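Local atomic coordinates of ABC transporter, substrate binding protein (Mannopine) (PDB entry 5L9S), a protein that serves as the periplasmic solute-binding component of an ABC transporter, probably capturing the opine mannopine for import into the bacterial cell. Residues R150-A155 with R173-L178. Sequence-based numbering, arbitrary orientation.
Sequences RVLAAA and RAFRKL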
ATOM      1  N   ARG A 150       8.665  -6.149   5.349  1.00 40.39           N
ATOM      2  CA  ARG A 150       7.748  -5.747   6.420  1.00 37.09           C
ATOM      3  C   ARG A 150       7.857  -6.669   7.633  1.00 40.77           C
ATOM      4  O   ARG A 150       7.597  -6.244   8.743  1.00 40.60           O
ATOM      5  CB  ARG A 150       6.307  -5.749   5.927  1.00 35.23           C
ATOM      6  CG  ARG A 150       5.882  -4.555   5.101  1.00 40.35           C
ATOM      7  CD  ARG A 150       4.437  -4.826   4.868  1.00 43.77           C
ATOM      8  NE  ARG A 150       3.962  -4.586   3.505  1.00 51.49           N
ATOM      9  CZ  ARG A 150       4.231  -5.342   2.453  1.00 59.56           C
ATOM     10  NH1 ARG A 150       5.079  -6.361   2.555  1.00 61.88           N
ATOM     11  NH2 ARG A 150       3.713  -5.048   1.275  1.00 43.78           N
ATOM     12  N   VAL A 151       8.166  -7.944   7.417  1.00 39.15           N
ATOM     13  CA  VAL A 151       8.345  -8.913   8.503  1.00 40.71           C
ATOM     14  C   VAL A 151       9.664  -8.565   9.244  1.00 46.55           C
ATOM     15  O   VAL A 151       9.693  -8.545  10.477  1.00 46.05           O
ATOM     16  CB  VAL A 151       8.304 -10.380   7.987  1.00 44.88           C
ATOM     17  CG1 VAL A 151       8.738 -11.371   9.053  1.00 46.45           C
ATOM     18  CG2 VAL A 151       6.911 -10.734   7.495  1.00 43.80           C
ATOM     19  N   LEU A 152      10.728  -8.259   8.475  1.00 43.70           N
ATOM     20  CA  LEU A 152      12.049  -7.851   8.949  1.00 44.72           C
ATOM     21  C   LEU A 152      12.003  -6.516   9.682  1.00 46.64           C
ATOM     22  O   LEU A 152      12.540  -6.409  10.783  1.00 45.80           O
ATOM     23  CB  LEU A 152      13.037  -7.797   7.761  1.00 46.29           C
ATOM     24  CG  LEU A 152      13.355  -9.150   7.062  1.00 51.49           C
ATOM     25  CD1 LEU A 152      14.314  -8.952   5.912  1.00 52.20           C
ATOM     26  CD2 LEU A 152      13.952 -10.152   8.030  1.00 51.78           C
ATOM     27  N   ALA A 153      11.319  -5.508   9.093  1.00 43.29           N
ATOM     28  CA  ALA A 153      11.096  -4.196   9.713  1.00 42.94           C
ATOM     29  C   ALA A 153      10.249  -4.309  11.011  1.00 47.19           C
ATOM     30  O   ALA A 153      10.543  -3.582  11.959  1.00 49.74           O
ATOM     31  CB  ALA A 153      10.453  -3.238   8.718  1.00 42.36           C
ATOM     32  N   ALA A 154       9.248  -5.233  11.083  1.00 41.58           N
ATOM     33  CA  ALA A 154       8.467  -5.456  12.318  1.00 41.74           C
ATOM     34  C   ALA A 154       9.390  -6.000  13.402  1.00 49.51           C
ATOM     35  O   ALA A 154       9.288  -5.565  14.539  1.00 51.30           O
ATOM     36  CB  ALA A 154       7.320  -6.434  12.081  1.00 41.86           C
ATOM     37  N   ALA A 155      10.334  -6.901  13.035  1.00 46.96           N
ATOM     38  CA  ALA A 155      11.312  -7.517  13.947  1.00 47.92           C
ATOM     39  C   ALA A 155      12.229  -6.470  14.509  1.00 53.28           C
ATOM     40  O   ALA A 155      12.456  -6.446  15.716  1.00 55.61           O
ATOM     41  CB  ALA A 155      12.115  -8.593  13.226  1.00 49.27           C
ATOM     42  N   ARG A 173      20.320  -8.487  12.183  1.00 67.35           N
ATOM     43  CA  ARG A 173      19.614  -8.277  13.443  1.00 64.89           C
ATOM     44  C   ARG A 173      18.154  -8.702  13.310  1.00 67.57           C
ATOM     45  O   ARG A 173      17.656  -9.408  14.185  1.00 69.24           O
ATOM     46  CB  ARG A 173      19.733  -6.810  13.854  1.00 60.25           C
ATOM     47  CG  ARG A 173      19.228  -6.464  15.239  1.00 64.30           C
ATOM     48  CD  ARG A 173      19.469  -4.990  15.482  1.00 66.95           C
ATOM     49  NE  ARG A 173      18.659  -4.483  16.583  1.00 68.18           N
ATOM     50  CZ  ARG A 173      18.744  -3.256  17.078  1.00 71.04           C
ATOM     51  NH1 ARG A 173      19.585  -2.376  16.553  1.00 60.44           N
ATOM     52  NH2 ARG A 173      17.962  -2.887  18.077  1.00 50.82           N
ATOM     53  N   ALA A 174      17.473  -8.289  12.217  1.00 61.37           N
ATOM     54  CA  ALA A 174      16.078  -8.635  11.939  1.00 58.39           C
ATOM     55  C   ALA A 174      15.824 -10.155  11.962  1.00 63.20           C
ATOM     56  O   ALA A 174      14.831 -10.594  12.561  1.00 63.22           O
ATOM     57  CB  ALA A 174      15.649  -8.045  10.617  1.00 57.29           C
ATOM     58  N   PHE A 175      16.756 -10.953  11.381  1.00 60.13           N
ATOM     59  CA  PHE A 175      16.673 -12.419  11.370  1.00 60.52           C
ATOM     60  C   PHE A 175      16.940 -13.025  12.731  1.00 66.08           C
ATOM     61  O   PHE A 175      16.319 -14.037  13.065  1.00 66.37           O
ATOM     62  CB  PHE A 175      17.584 -13.031  10.313  1.00 63.66           C
ATOM     63  CG  PHE A 175      16.960 -13.095   8.939  1.00 63.52           C
ATOM     64  CD1 PHE A 175      15.902 -13.958   8.678  1.00 65.82           C
ATOM     65  CD2 PHE A 175      17.443 -12.311   7.902  1.00 64.85           C
ATOM     66  CE1 PHE A 175      15.342 -14.033   7.406  1.00 65.34           C
ATOM     67  CE2 PHE A 175      16.887 -12.394   6.625  1.00 66.78           C
ATOM     68  CZ  PHE A 175      15.851 -13.266   6.382  1.00 64.44           C
ATOM     69  N   ARG A 176      17.850 -12.398  13.521  1.00 64.37           N
ATOM     70  CA  ARG A 176      18.212 -12.788  14.891  1.00 66.59           C
ATOM     71  C   ARG A 176      16.945 -12.662  15.768  1.00 66.31           C
ATOM     72  O   ARG A 176      16.618 -13.592  16.510  1.00 67.64           O
ATOM     73  CB  ARG A 176      19.313 -11.850  15.422  1.00 70.58           C
ATOM     74  CG  ARG A 176      20.573 -12.496  15.965  1.00 86.12           C
ATOM     75  CD  ARG A 176      21.540 -11.391  16.411  1.00 98.33           C
ATOM     76  NE  ARG A 176      22.270 -10.889  15.260  1.00 99.27           N
ATOM     77  CZ  ARG A 176      22.651  -9.633  15.025  1.00106.91           C
ATOM     78  NH1 ARG A 176      22.355  -8.661  15.887  1.00 88.43           N
ATOM     79  NH2 ARG A 176      23.322  -9.339  13.923  1.00 90.35           N
ATOM     80  N   LYS A 177      16.209 -11.533  15.624  1.00 57.93           N
ATOM     81  CA  LYS A 177      14.969 -11.272  16.351  1.00 56.17           C
ATOM     82  C   LYS A 177      13.866 -12.261  15.948  1.00 60.70           C
ATOM     83  O   LYS A 177      13.186 -12.794  16.838  1.00 60.36           O
ATOM     84  CB  LYS A 177      14.516  -9.802  16.200  1.00 54.67           C
ATOM     85  CG  LYS A 177      13.381  -9.351  17.154  1.00 54.80           C
ATOM     86  CD  LYS A 177      13.837  -9.167  18.609  1.00 59.44           C
ATOM     87  CE  LYS A 177      12.744  -8.687  19.524  1.00 61.83           C
ATOM     88  NZ  LYS A 177      13.126  -8.830  20.955  1.00 67.70           N
ATOM     89  N   LEU A 178      13.713 -12.530  14.614  1.00 56.49           N
ATOM     90  CA  LEU A 178      12.723 -13.473  14.085  1.00 55.30           C
ATOM     91  C   LEU A 178      12.870 -14.867  14.625  1.00 63.86           C
ATOM     92  O   LEU A 178      11.852 -15.515  14.837  1.00 63.52           O
ATOM     93  CB  LEU A 178      12.697 -13.513  12.568  1.00 53.79           C
ATOM     94  CG  LEU A 178      11.715 -12.559  11.952  1.00 55.72           C
ATOM     95  CD1 LEU A 178      12.028 -12.321  10.504  1.00 54.92           C
ATOM     96  CD2 LEU A 178      10.276 -13.038  12.148  1.00 57.98           C
TER
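L152 sets its CD2 methyl over one face of the F175 ring, 3.9 Å from the ring centroid and 9° off the normal, a CH-pi contact centred on the ring. CG stands anti to the carbonyl carbon (chi1 -65°) and CD1 continues the chain anti to CA, leaving CD2 as the branch turned off it toward the ring. The same methyl also packs against A174 CB, and L178 CD1 lies 3.8 Å from L152 CD2, so one branch meets three residues of 173-178. L178 CD1 further touches V151 CG1 at 3.7 Å, the two side chains crossing at about a right angle. A155 directs its CB toward the other helix, where it lies 3.4 Å from the carbonyl O of A174. K177 lays its CG 3.4 Å from A155 O, then bends at chi2, and its amine leads away from the interface. The axes of the two segments approach to 8.3 Å at 79°, a near-perpendicular crossing. L152 CA and A174 CA come within 5.1 Å, a closeness that the small side chains of A155 and A174 permit. This is an apolar helix-helix crossing of the periplasmic binding protein fold, joining helices 149-158 and 171-181; helix 307-325 packs beside it, W321 touching V151 and F175, while strand 206-210 borders V151 through Q208.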